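Local coordinates for protein 4'-phospho-dehydrooxetanocin synthase (Bacillus megaterium, PDB 5UL3) that uses S-adenosylmethionine, a [4Fe-4S] cluster and cobalamin to contract the sugar ring of dAMP oxidatively, forming the oxetane aldehyde precursor of oxetanocin A, at residues A[144-149]-A[284-289]; A[167-172]-A[194-199]; A[544-549]-A[581-586]; A[648-653]-A[676-681]. All blocks are in the same frame, centred on the assembly; numbering follows the deposited sequence. Where two conformers were deposited one is given.

Contact 1. Residues A[144-149]-A[284-289]; sequences SSYLRK and KEEVPT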
loop_
_atom_site.group_PDB
_atom_site.type_symbol
_atom_site.label_atom_id
_atom_site.label_comp_id
_atom_site.label_asym_id
_atom_site.label_seq_id
_atom_site.Cartn_x
_atom_site.Cartn_y
_atom_site.Cartn_z
ATOM N N SER A 144 10.316 -7.723 -11.440
ATOM C CA SER A 144 11.714 -8.136 -11.573
ATOM C C SER A 144 11.919 -9.568 -11.116
ATOM O O SER A 144 12.528 -10.383 -11.830
ATOM C CB SER A 144 12.610 -7.180 -10.764
ATOM O OG SER A 144 13.950 -7.646 -10.717
ATOM N N SER A 145 11.460 -9.901 -9.905
ATOM C CA SER A 145 11.778 -11.230 -9.391
ATOM C C SER A 145 11.073 -12.333 -10.179
ATOM O O SER A 145 11.642 -13.424 -10.357
ATOM C CB SER A 145 11.450 -11.328 -7.904
ATOM O OG SER A 145 10.038 -11.221 -7.664
ATOM N N TYR A 146 9.858 -12.067 -10.656
ATOM C CA TYR A 146 9.179 -13.015 -11.538
ATOM C C TYR A 146 10.021 -13.296 -12.790
ATOM O O TYR A 146 10.255 -14.457 -13.150
ATOM C CB TYR A 146 7.789 -12.472 -11.908
ATOM C CG TYR A 146 7.164 -13.264 -13.038
ATOM C CD1 TYR A 146 6.530 -14.469 -12.796
ATOM C CD2 TYR A 146 7.298 -12.837 -14.357
ATOM C CE1 TYR A 146 6.001 -15.219 -13.847
ATOM C CE2 TYR A 146 6.790 -13.577 -15.406
ATOM C CZ TYR A 146 6.137 -14.757 -15.145
ATOM O OH TYR A 146 5.640 -15.486 -16.201
ATOM N N LEU A 147 10.479 -12.235 -13.466
ATOM C CA LEU A 147 11.268 -12.406 -14.685
ATOM C C LEU A 147 12.602 -13.094 -14.409
ATOM O O LEU A 147 13.064 -13.914 -15.221
ATOM C CB LEU A 147 11.510 -11.047 -15.346
ATOM C CG LEU A 147 10.258 -10.376 -15.919
ATOM C CD1 LEU A 147 10.610 -8.964 -16.451
ATOM C CD2 LEU A 147 9.604 -11.211 -17.018
ATOM N N ARG A 148 13.249 -12.767 -13.278
ATOM C CA ARG A 148 14.517 -13.427 -12.956
ATOM C C ARG A 148 14.319 -14.902 -12.640
ATOM O O ARG A 148 15.116 -15.750 -13.078
ATOM C CB ARG A 148 15.217 -12.713 -11.786
ATOM C CG ARG A 148 15.686 -11.318 -12.166
ATOM C CD ARG A 148 16.336 -10.601 -10.985
ATOM N NE ARG A 148 16.874 -9.304 -11.380
ATOM C CZ ARG A 148 17.198 -8.344 -10.513
ATOM N NH1 ARG A 148 17.029 -8.540 -9.208
ATOM N NH2 ARG A 148 17.678 -7.192 -10.947
ATOM N N LYS A 149 13.271 -15.236 -11.880
ATOM C CA LYS A 149 13.061 -16.634 -11.528
ATOM C C LYS A 149 12.737 -17.468 -12.761
ATOM O O LYS A 149 13.221 -18.595 -12.894
ATOM C CB LYS A 149 11.953 -16.779 -10.486
ATOM C CG LYS A 149 11.694 -18.242 -10.096
ATOM C CD LYS A 149 10.642 -18.352 -8.968
ATOM C CE LYS A 149 10.504 -19.816 -8.478
ATOM N NZ LYS A 149 10.146 -19.885 -7.014
ATOM N N LYS A 284 0.306 -17.879 -6.173
ATOM C CA LYS A 284 0.622 -18.895 -5.177
ATOM C C LYS A 284 2.067 -19.353 -5.251
ATOM O O LYS A 284 2.747 -19.467 -4.219
ATOM C CB LYS A 284 -0.288 -20.109 -5.339
ATOM C CG LYS A 284 0.111 -21.264 -4.448
ATOM C CD LYS A 284 -1.073 -22.185 -4.170
ATOM C CE LYS A 284 -0.759 -23.157 -3.033
ATOM N NZ LYS A 284 -1.967 -23.931 -2.619
ATOM N N GLU A 285 2.549 -19.600 -6.465
ATOM C CA GLU A 285 3.867 -20.196 -6.616
ATOM C C GLU A 285 4.742 -19.598 -7.711
ATOM O O GLU A 285 5.877 -20.053 -7.865
ATOM C CB GLU A 285 3.728 -21.700 -6.877
ATOM C CG GLU A 285 2.806 -22.027 -8.041
ATOM C CD GLU A 285 2.174 -23.400 -7.895
ATOM O OE1 GLU A 285 1.695 -23.962 -8.912
ATOM O OE2 GLU A 285 2.163 -23.913 -6.754
ATOM N N GLU A 286 4.283 -18.611 -8.475
ATOM C CA GLU A 286 5.136 -18.104 -9.537
ATOM C C GLU A 286 5.792 -16.773 -9.209
ATOM O O GLU A 286 6.694 -16.368 -9.937
ATOM C CB GLU A 286 4.353 -17.975 -10.840
ATOM C CG GLU A 286 3.888 -19.359 -11.325
ATOM C CD GLU A 286 3.213 -19.326 -12.677
ATOM O OE1 GLU A 286 3.230 -18.271 -13.334
ATOM O OE2 GLU A 286 2.659 -20.369 -13.077
ATOM N N VAL A 287 5.361 -16.081 -8.161
ATOM C CA VAL A 287 5.908 -14.765 -7.855
ATOM C C VAL A 287 6.762 -14.911 -6.595
ATOM O O VAL A 287 6.226 -15.142 -5.495
ATOM C CB VAL A 287 4.810 -13.706 -7.682
ATOM C CG1 VAL A 287 5.430 -12.366 -7.349
ATOM C CG2 VAL A 287 4.008 -13.569 -8.981
ATOM N N PRO A 288 8.091 -14.832 -6.713
ATOM C CA PRO A 288 8.954 -15.046 -5.546
ATOM C C PRO A 288 9.187 -13.753 -4.783
ATOM O O PRO A 288 8.610 -12.710 -5.105
ATOM C CB PRO A 288 10.261 -15.555 -6.174
ATOM C CG PRO A 288 10.336 -14.742 -7.468
ATOM C CD PRO A 288 8.875 -14.535 -7.928
ATOM N N THR A 289 10.039 -13.827 -3.759
ATOM C CA THR A 289 10.536 -12.667 -3.016
ATOM C C THR A 289 10.751 -11.464 -3.928
ATOM O O THR A 289 11.404 -11.605 -4.963
ATOM C CB THR A 289 11.864 -13.034 -2.341
ATOM O OG1 THR A 289 11.699 -14.234 -1.574
ATOM C CG2 THR A 289 12.370 -11.870 -1.441
HETATM O O HOH W 1 8.743 -16.719 -11.786
HETATM O O HOH W 2 5.089 -18.180 -15.278
HETATM O O HOH W 3 7.940 -18.377 -6.377
#
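P288 lays its pyrrolidine ring across the last turn of helix 138-149, where it overlaps S145 and K149. CG of P288 reaches the backbone O of S145 at 3.4 Å, while the lysine runs past the ring in the opposite direction, CD of K149 lying 3.9 Å from CG of P288. The hydroxyl of S145 is turned between its own backbone N and carbonyl carbon (chi1 66°), which brings OG to 3.3 Å from the carbonyl O of P288. The bond there is weak, and its proton is not settled, since carbonyls of the preceding helical turn are also within reach.

Beyond the proline, water does most of the polar bridging. One water donates both to O of Y146 and to O of E286, the latter at 2.8 Å. A second joins OH of Y146 to OE1 of E286; phenol and carboxylate lie side by side and point the same way, their planes 24° apart. The carbonyl O of E286 also meets the ring edge of Y146, 3.4 Å from CD1. OE1 of E286 has a further partner in the hydroxyl of Y243, so this carboxylate is tied to helix 242-252 as well. A third water accepts from NZ of K149 and donates to O of E285.

Y146 also touches E242, a cobalamin-binding residue, although the cofactor itself is about 8 Å from the tyrosine side chain. The contact thus packs the end of a short helix and the loop leaving it against helix 138-149 of the Rossmann-fold cobalamin domain.

Contact 2. Residues A[167-172]-A[194-199]; sequences NQIIKN and FEILDL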
loop_
_atom_site.group_PDB
_atom_site.type_symbol
_atom_site.label_atom_id
_atom_site.label_comp_id
_atom_site.label_asym_id
_atom_site.label_seq_id
_atom_site.Cartn_x
_atom_site.Cartn_y
_atom_site.Cartn_z
ATOM N N ASN A 167 16.634 13.231 -15.175
ATOM C CA ASN A 167 17.815 13.183 -16.033
ATOM C C ASN A 167 18.719 12.000 -15.691
ATOM O O ASN A 167 19.386 11.456 -16.580
ATOM C CB ASN A 167 18.587 14.505 -15.951
ATOM C CG ASN A 167 17.859 15.653 -16.645
ATOM O OD1 ASN A 167 17.000 15.439 -17.507
ATOM N ND2 ASN A 167 18.210 16.879 -16.278
ATOM N N GLN A 168 18.748 11.572 -14.424
ATOM C CA GLN A 168 19.508 10.374 -14.086
ATOM C C GLN A 168 18.844 9.122 -14.653
ATOM O O GLN A 168 19.534 8.174 -15.050
ATOM C CB GLN A 168 19.684 10.265 -12.571
ATOM C CG GLN A 168 20.604 11.353 -12.004
ATOM C CD GLN A 168 20.712 11.322 -10.486
ATOM O OE1 GLN A 168 19.726 11.108 -9.777
ATOM N NE2 GLN A 168 21.920 11.549 -9.981
ATOM N N ILE A 169 17.512 9.091 -14.690
ATOM C CA ILE A 169 16.827 7.963 -15.329
ATOM C C ILE A 169 17.249 7.847 -16.785
ATOM O O ILE A 169 17.637 6.771 -17.252
ATOM C CB ILE A 169 15.306 8.118 -15.218
ATOM C CG1 ILE A 169 14.861 7.937 -13.761
ATOM C CG2 ILE A 169 14.612 7.132 -16.186
ATOM C CD1 ILE A 169 13.469 8.480 -13.490
ATOM N N ILE A 170 17.194 8.964 -17.521
ATOM C CA ILE A 170 17.516 8.927 -18.948
ATOM C C ILE A 170 18.964 8.503 -19.154
ATOM O O ILE A 170 19.266 7.672 -20.022
ATOM C CB ILE A 170 17.226 10.290 -19.601
ATOM C CG1 ILE A 170 15.749 10.655 -19.453
ATOM C CG2 ILE A 170 17.656 10.282 -21.065
ATOM C CD1 ILE A 170 14.800 9.672 -20.130
ATOM N N LYS A 171 19.881 9.067 -18.356
ATOM C CA LYS A 171 21.280 8.655 -18.408
ATOM C C LYS A 171 21.413 7.158 -18.188
ATOM O O LYS A 171 22.172 6.478 -18.897
ATOM C CB LYS A 171 22.093 9.400 -17.343
ATOM C CG LYS A 171 22.486 10.835 -17.665
ATOM C CD LYS A 171 23.511 11.325 -16.628
ATOM C CE LYS A 171 24.615 10.275 -16.421
ATOM N NZ LYS A 171 25.644 10.616 -15.384
ATOM N N ASN A 172 20.691 6.632 -17.197
ATOM C CA ASN A 172 20.721 5.203 -16.905
ATOM C C ASN A 172 20.243 4.388 -18.100
ATOM O O ASN A 172 20.840 3.360 -18.435
ATOM C CB ASN A 172 19.859 4.925 -15.667
ATOM C CG ASN A 172 19.949 3.485 -15.184
ATOM O OD1 ASN A 172 19.749 2.541 -15.947
ATOM N ND2 ASN A 172 20.234 3.315 -13.896
ATOM N N PHE A 194 4.663 11.874 -18.084
ATOM C CA PHE A 194 4.709 12.466 -19.417
ATOM C C PHE A 194 6.078 13.069 -19.704
ATOM O O PHE A 194 6.576 12.964 -20.829
ATOM C CB PHE A 194 3.626 13.529 -19.579
ATOM C CG PHE A 194 2.281 12.979 -19.975
ATOM C CD1 PHE A 194 1.890 11.707 -19.589
ATOM C CD2 PHE A 194 1.413 13.735 -20.745
ATOM C CE1 PHE A 194 0.632 11.207 -19.955
ATOM C CE2 PHE A 194 0.163 13.239 -21.123
ATOM C CZ PHE A 194 -0.224 11.975 -20.727
ATOM N N GLU A 195 6.698 13.690 -18.702
ATOM C CA GLU A 195 8.047 14.231 -18.879
ATOM C C GLU A 195 9.047 13.128 -19.207
ATOM O O GLU A 195 9.885 13.276 -20.106
ATOM C CB GLU A 195 8.493 14.979 -17.624
ATOM C CG GLU A 195 7.753 16.289 -17.368
ATOM C CD GLU A 195 8.359 17.083 -16.224
ATOM O OE1 GLU A 195 9.572 16.914 -15.971
ATOM O OE2 GLU A 195 7.627 17.875 -15.586
ATOM N N ILE A 196 8.984 12.017 -18.469
ATOM C CA ILE A 196 9.921 10.925 -18.707
ATOM C C ILE A 196 9.644 10.276 -20.053
ATOM O O ILE A 196 10.574 9.993 -20.814
ATOM C CB ILE A 196 9.869 9.905 -17.556
ATOM C CG1 ILE A 196 10.344 10.551 -16.256
ATOM C CG2 ILE A 196 10.732 8.686 -17.881
ATOM C CD1 ILE A 196 10.079 9.712 -15.018
ATOM N N LEU A 197 8.360 10.035 -20.373
ATOM C CA LEU A 197 8.009 9.462 -21.672
ATOM C C LEU A 197 8.449 10.374 -22.816
ATOM O O LEU A 197 8.963 9.900 -23.834
ATOM C CB LEU A 197 6.498 9.204 -21.739
ATOM C CG LEU A 197 6.064 7.979 -20.914
ATOM C CD1 LEU A 197 4.531 7.899 -20.757
ATOM C CD2 LEU A 197 6.621 6.700 -21.552
ATOM N N ASP A 198 8.231 11.685 -22.675
ATOM C CA ASP A 198 8.693 12.630 -23.693
ATOM C C ASP A 198 10.174 12.430 -24.003
ATOM O O ASP A 198 10.566 12.313 -25.168
ATOM C CB ASP A 198 8.439 14.069 -23.233
ATOM C CG ASP A 198 6.979 14.492 -23.356
ATOM O OD1 ASP A 198 6.127 13.741 -23.895
ATOM O OD2 ASP A 198 6.681 15.607 -22.895
ATOM N N LEU A 199 11.008 12.348 -22.955
ATOM C CA LEU A 199 12.451 12.191 -23.129
ATOM C C LEU A 199 12.816 10.819 -23.690
ATOM O O LEU A 199 13.758 10.698 -24.481
ATOM C CB LEU A 199 13.151 12.407 -21.795
ATOM C CG LEU A 199 13.276 13.868 -21.399
ATOM C CD1 LEU A 199 13.499 13.956 -19.912
ATOM C CD2 LEU A 199 14.449 14.464 -22.164
#
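I196 is the first residue of 194-199 to meet the other helix, and it does so through its CD1 methyl, 3.9 Å from CD1 of I169. The two isoleucine side chains cross at about a right angle and meet through their terminal methyls. The side chain of I196 also touches I166, one turn before I170, and L125 in a loop, which extends the apolar layer past this pair. The backbone O of I196 takes part more distantly, 4.3 Å from CD1 of I170.

Both segments belong to helices of the Rossmann-like cobalamin domain. Strand 180-184 runs between helices 166-176 and 190-205 in sequence, parallel to its neighbours in the central sheet, as in the alternating strand-helix order of this fold. The axes of segments 167-172 and 194-199 come within 10.4 Å and cross at -34°, their N-to-C directions broadly alike.

One turn further on, L199 supplies the second apolar meeting. Its CB lies 3.6 Å from CD1 of I170, and its CD1 methyl is 4.0 Å from CG1 of the same isoleucine, so the leucine is met at its root and at one branch. These side chains likewise cross at about a right angle. The chi2 of I170, -62°, folds CD1 back instead of extending it, whereas I169 has an extended chi2 of 162°. Besides L199, I170 packs on I200 and H203.

Contact 3. Residues A[544-549]-A[581-586]; sequences MEILMN and YATSFV. With EDO (1,2-ethanediol), chain Y.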
loop_
_atom_site.group_PDB
_atom_site.type_symbol
_atom_site.label_atom_id
_atom_site.label_comp_id
_atom_site.label_asym_id
_atom_site.label_seq_id
_atom_site.Cartn_x
_atom_site.Cartn_y
_atom_site.Cartn_z
ATOM N N MET A 544 -15.996 11.765 1.024
ATOM C CA MET A 544 -15.875 10.758 -0.019
ATOM C C MET A 544 -15.192 11.328 -1.252
ATOM O O MET A 544 -15.553 12.405 -1.741
ATOM C CB MET A 544 -17.258 10.229 -0.398
ATOM C CG MET A 544 -17.247 9.248 -1.575
ATOM S SD MET A 544 -16.486 7.659 -1.205
ATOM C CE MET A 544 -17.642 6.948 -0.048
ATOM N N GLU A 545 -14.183 10.608 -1.729
ATOM C CA GLU A 545 -13.539 10.865 -3.010
ATOM C C GLU A 545 -13.949 9.727 -3.928
ATOM O O GLU A 545 -13.718 8.554 -3.615
ATOM C CB GLU A 545 -12.015 10.964 -2.860
ATOM C CG GLU A 545 -11.588 12.235 -2.146
ATOM C CD GLU A 545 -10.122 12.232 -1.747
ATOM O OE1 GLU A 545 -9.384 11.314 -2.168
ATOM O OE2 GLU A 545 -9.715 13.151 -1.002
ATOM N N ILE A 546 -14.602 10.065 -5.029
ATOM C CA ILE A 546 -15.261 9.080 -5.873
ATOM C C ILE A 546 -14.304 8.700 -6.990
ATOM O O ILE A 546 -14.020 9.508 -7.883
ATOM C CB ILE A 546 -16.590 9.618 -6.416
ATOM C CG1 ILE A 546 -17.463 10.082 -5.247
ATOM C CG2 ILE A 546 -17.295 8.551 -7.226
ATOM C CD1 ILE A 546 -18.802 10.667 -5.661
ATOM N N LEU A 547 -13.792 7.472 -6.941
ATOM C CA LEU A 547 -12.837 7.056 -7.952
ATOM C C LEU A 547 -13.564 6.583 -9.202
ATOM O O LEU A 547 -14.764 6.285 -9.182
ATOM C CB LEU A 547 -11.926 5.944 -7.418
ATOM C CG LEU A 547 -10.994 6.252 -6.243
ATOM C CD1 LEU A 547 -10.113 5.052 -5.954
ATOM C CD2 LEU A 547 -10.144 7.489 -6.499
ATOM N N MET A 548 -12.813 6.511 -10.303
ATOM C CA MET A 548 -13.345 5.938 -11.530
ATOM C C MET A 548 -13.695 4.470 -11.314
ATOM O O MET A 548 -13.117 3.787 -10.460
ATOM C CB MET A 548 -12.325 6.069 -12.674
ATOM C CG MET A 548 -11.919 7.502 -13.006
ATOM S SD MET A 548 -10.560 7.572 -14.212
ATOM C CE MET A 548 -11.298 6.688 -15.589
ATOM N N ASN A 549 -14.670 3.992 -12.085
ATOM C CA ASN A 549 -15.034 2.578 -12.153
ATOM C C ASN A 549 -15.630 2.048 -10.855
ATOM O O ASN A 549 -15.577 0.839 -10.598
ATOM C CB ASN A 549 -13.835 1.710 -12.559
ATOM C CG ASN A 549 -13.350 2.018 -13.956
ATOM O OD1 ASN A 549 -14.152 2.256 -14.862
ATOM N ND2 ASN A 549 -12.038 2.030 -14.139
ATOM N N TYR A 581 -13.399 11.408 -9.897
ATOM C CA TYR A 581 -14.324 12.466 -10.256
ATOM C C TYR A 581 -14.302 13.551 -9.191
ATOM O O TYR A 581 -13.957 13.303 -8.033
ATOM C CB TYR A 581 -15.747 11.923 -10.388
ATOM C CG TYR A 581 -15.957 10.888 -11.462
ATOM C CD1 TYR A 581 -16.191 11.264 -12.781
ATOM C CD2 TYR A 581 -15.956 9.529 -11.159
ATOM C CE1 TYR A 581 -16.402 10.323 -13.769
ATOM C CE2 TYR A 581 -16.166 8.576 -12.146
ATOM C CZ TYR A 581 -16.393 8.983 -13.449
ATOM O OH TYR A 581 -16.607 8.046 -14.437
ATOM N N ALA A 582 -14.661 14.763 -9.602
ATOM C CA ALA A 582 -14.956 15.852 -8.682
ATOM C C ALA A 582 -16.474 15.995 -8.639
ATOM O O ALA A 582 -17.103 16.227 -9.675
ATOM C CB ALA A 582 -14.277 17.144 -9.129
ATOM N N THR A 583 -17.059 15.814 -7.454
ATOM C CA THR A 583 -18.495 15.595 -7.310
ATOM C C THR A 583 -19.074 16.487 -6.221
ATOM O O THR A 583 -18.517 16.568 -5.119
ATOM C CB THR A 583 -18.793 14.126 -6.963
ATOM O OG1 THR A 583 -18.030 13.259 -7.818
ATOM C CG2 THR A 583 -20.291 13.814 -7.113
ATOM N N SER A 584 -20.196 17.137 -6.525
ATOM C CA SER A 584 -20.914 17.944 -5.548
ATOM C C SER A 584 -21.904 17.080 -4.772
ATOM O O SER A 584 -22.219 15.951 -5.154
ATOM C CB SER A 584 -21.642 19.103 -6.231
ATOM O OG SER A 584 -20.739 19.963 -6.905
ATOM N N PHE A 585 -22.397 17.628 -3.663
ATOM C CA PHE A 585 -23.317 16.913 -2.786
ATOM C C PHE A 585 -24.757 17.177 -3.199
ATOM O O PHE A 585 -25.117 18.310 -3.521
ATOM C CB PHE A 585 -23.125 17.350 -1.331
ATOM C CG PHE A 585 -21.862 16.823 -0.693
ATOM C CD1 PHE A 585 -20.614 17.254 -1.121
ATOM C CD2 PHE A 585 -21.935 15.920 0.346
ATOM C CE1 PHE A 585 -19.449 16.768 -0.532
ATOM C CE2 PHE A 585 -20.780 15.417 0.942
ATOM C CZ PHE A 585 -19.531 15.851 0.500
ATOM N N VAL A 586 -25.580 16.126 -3.152
ATOM C CA VAL A 586 -26.994 16.271 -3.485
ATOM C C VAL A 586 -27.719 17.088 -2.420
ATOM O O VAL A 586 -28.722 17.752 -2.717
ATOM C CB VAL A 586 -27.643 14.889 -3.688
ATOM C CG1 VAL A 586 -27.874 14.182 -2.352
ATOM C CG2 VAL A 586 -28.953 15.029 -4.457
HETATM C C1 EDO Y . -12.098 7.434 0.328
HETATM O O1 EDO Y . -12.575 8.750 0.030
HETATM C C2 EDO Y . -12.685 6.445 -0.667
HETATM O O2 EDO Y . -12.420 6.883 -2.002
HETATM O O HOH W 4 -15.255 12.959 -5.768
HETATM O O HOH W 5 -15.662 5.582 -14.206
#
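I546 and Y581 are joined by the one direct hydrogen bond of this contact, from N of Y581 to O of I546 at 2.8 Å, with an N-H...O angle of 161°.

Water supplies the other polar links. One molecule accepts from N of I546 and donates to O of Y581 at 2.6 Å, so it connects the same two residues a second time; its reach to OG1 of T583 is weak. Another accepts from N of N549 and is bonded to OH of Y581, tethering the far end of the phenol. A further polar approach is at the ring edge of Y581, which faces the carbonyl oxygens of I546 and L547.

Among apolar contacts, CG2 of I546 lies 4.3 Å from CD2 of Y581, and CE2 of the same ring is 3.9 Å from CA of M548. The side chain of I546 crosses that of T583 at about a right angle: its chain is extended at chi2 (179°), which carries CD1 to 3.7 Å from CB of T583.

A bound 1,2-ethanediol, probably from the crystallisation liquor, takes a bond from N of E545 through O1 and gives one to O of E545 through O2. E545 binds S-adenosylmethionine; here its OE1 is in a salt bridge with R580, and both E545 and L547 touch cobalamin.

The two segments run as a short, loosely bonded antiparallel pair, 546-547 with 580-581, lying against helix 551-563 through I546 and Y581 on S553, while M548 reaches F222 of helix 218-222.

Contact 4. Residues A[648-653]-A[676-681]; sequences LSPDKE and INVGDG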
loop_
_atom_site.group_PDB
_atom_site.type_symbol
_atom_site.label_atom_id
_atom_site.label_comp_id
_atom_site.label_asym_id
_atom_site.label_seq_id
_atom_site.Cartn_x
_atom_site.Cartn_y
_atom_site.Cartn_z
ATOM N N LEU A 648 -27.398 23.606 13.414
ATOM C CA LEU A 648 -28.387 23.377 12.374
ATOM C C LEU A 648 -29.590 22.600 12.875
ATOM O O LEU A 648 -30.696 22.793 12.364
ATOM C CB LEU A 648 -27.769 22.609 11.200
ATOM C CG LEU A 648 -26.584 23.218 10.457
ATOM C CD1 LEU A 648 -25.974 22.166 9.533
ATOM C CD2 LEU A 648 -27.019 24.421 9.666
ATOM N N SER A 649 -29.394 21.738 13.866
ATOM C CA SER A 649 -30.424 20.799 14.304
ATOM C C SER A 649 -30.152 20.459 15.760
ATOM O O SER A 649 -29.648 19.380 16.088
ATOM C CB SER A 649 -30.433 19.546 13.424
ATOM O OG SER A 649 -31.363 18.580 13.879
ATOM N N PRO A 650 -30.471 21.372 16.674
ATOM C CA PRO A 650 -30.169 21.125 18.087
ATOM C C PRO A 650 -31.029 20.016 18.671
ATOM O O PRO A 650 -32.152 19.758 18.225
ATOM C CB PRO A 650 -30.461 22.474 18.757
ATOM C CG PRO A 650 -31.414 23.162 17.835
ATOM C CD PRO A 650 -31.061 22.703 16.446
ATOM N N ASP A 651 -30.457 19.327 19.656
ATOM C CA ASP A 651 -31.176 18.404 20.519
ATOM C C ASP A 651 -30.536 18.484 21.895
ATOM O O ASP A 651 -29.410 18.965 22.042
ATOM C CB ASP A 651 -31.162 16.962 19.986
ATOM C CG ASP A 651 -29.757 16.409 19.816
ATOM O OD1 ASP A 651 -29.145 15.992 20.823
ATOM O OD2 ASP A 651 -29.268 16.384 18.666
ATOM N N LYS A 652 -31.269 18.006 22.907
ATOM C CA LYS A 652 -30.843 18.202 24.292
ATOM C C LYS A 652 -29.615 17.369 24.631
ATOM O O LYS A 652 -28.756 17.812 25.404
ATOM C CB LYS A 652 -31.983 17.866 25.254
ATOM C CG LYS A 652 -33.085 18.908 25.311
ATOM C CD LYS A 652 -34.227 18.444 26.203
ATOM C CE LYS A 652 -35.409 19.398 26.136
ATOM N NZ LYS A 652 -36.583 18.862 26.884
ATOM N N GLU A 653 -29.525 16.156 24.083
ATOM C CA GLU A 653 -28.384 15.289 24.367
ATOM C C GLU A 653 -27.084 15.913 23.869
ATOM O O GLU A 653 -26.077 15.950 24.590
ATOM C CB GLU A 653 -28.597 13.913 23.732
ATOM C CG GLU A 653 -29.676 13.066 24.394
ATOM C CD GLU A 653 -30.931 12.925 23.542
ATOM O OE1 GLU A 653 -31.005 13.560 22.466
ATOM O OE2 GLU A 653 -31.844 12.173 23.952
ATOM N N ILE A 676 -25.286 33.938 15.432
ATOM C CA ILE A 676 -25.385 32.596 14.874
ATOM C C ILE A 676 -26.862 32.246 14.762
ATOM O O ILE A 676 -27.551 32.085 15.780
ATOM C CB ILE A 676 -24.636 31.562 15.725
ATOM C CG1 ILE A 676 -23.120 31.772 15.609
ATOM C CG2 ILE A 676 -25.042 30.155 15.315
ATOM C CD1 ILE A 676 -22.288 30.733 16.336
ATOM N N ASN A 677 -27.353 32.136 13.530
ATOM C CA ASN A 677 -28.708 31.651 13.304
ATOM C C ASN A 677 -28.780 30.150 13.554
ATOM O O ASN A 677 -27.906 29.390 13.130
ATOM C CB ASN A 677 -29.161 31.950 11.874
ATOM C CG ASN A 677 -29.222 33.433 11.570
ATOM O OD1 ASN A 677 -29.476 34.254 12.455
ATOM N ND2 ASN A 677 -28.997 33.785 10.307
ATOM N N VAL A 678 -29.829 29.723 14.240
ATOM C CA VAL A 678 -30.104 28.305 14.436
ATOM C C VAL A 678 -30.922 27.800 13.253
ATOM O O VAL A 678 -31.908 28.431 12.858
ATOM C CB VAL A 678 -30.833 28.070 15.768
ATOM C CG1 VAL A 678 -31.567 26.735 15.758
ATOM C CG2 VAL A 678 -29.839 28.142 16.925
ATOM N N GLY A 679 -30.499 26.669 12.674
ATOM C CA GLY A 679 -31.162 26.069 11.532
ATOM C C GLY A 679 -30.742 26.603 10.174
ATOM O O GLY A 679 -31.288 26.159 9.155
ATOM N N ASP A 680 -29.794 27.531 10.123
ATOM C CA ASP A 680 -29.404 28.201 8.888
ATOM C C ASP A 680 -28.169 27.495 8.330
ATOM O O ASP A 680 -27.074 27.612 8.895
ATOM C CB ASP A 680 -29.137 29.682 9.155
ATOM C CG ASP A 680 -28.726 30.443 7.912
ATOM O OD1 ASP A 680 -28.830 29.883 6.795
ATOM O OD2 ASP A 680 -28.292 31.608 8.054
ATOM N N GLY A 681 -28.348 26.770 7.222
ATOM C CA GLY A 681 -27.323 25.968 6.577
ATOM C C GLY A 681 -26.558 26.641 5.459
ATOM O O GLY A 681 -25.851 25.960 4.704
#
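L648 carries the tight part of this contact: its CD2 methyl presses on the backbone of the opposing loop, 3.3 Å from O of D680 and 3.5 Å from CA of G681, the latter closer than carbons usually sit. The leucine also rests on T589 and L593 of helix 588-617. Next to it, the backbones themselves meet, CA of G679 directing a C-H toward O of L648 at 3.4 Å with an angle of 157° at the hydrogen. Glycine suits this position, since its backbone angles (86°, 2°) would push a CB against the preceding carbonyl.

On the solvent side the fit is slacker. P650 and V678 cross obliquely, with CD of the proline 4.1 Å from CG1 of the valine, and both residues are exposed. Within the 676-681 loop, ND2 of N677 bonds OD2 of D680 at 3.2 Å, on the anti side of the carboxylate, while OD1 of D680 bonds S682.

Far from the cofactors, this is surface packing in what is probably the C-terminal helix bundle. The turn between helices 620-648 and 652-664, where D651 is the N-cap of the second, is joined to the loop leading into helix 683-709.

How the contacts relate
Contact 2 and the first segment of contact 1 belong to the cobalamin-binding part of the chain, with contact 2 nested along the sequence inside the loop closed by contact 1; their centres are 27 Å apart. Contact 3 follows in series and stands closer to the chemistry: the side chain of L547 is about 4 Å from cobalamin and about 9 Å from the iron-sulfur cluster, against about 8 Å from cobalamin for Y146 in contact 1 and about 11 Å for I196 in contact 2. The centres of contacts 1 and 3 are 37 Å apart, on opposite sides of the chain's centre. Contact 4 is peripheral, centred 28 Å from contact 3 and 60 Å from contact 1.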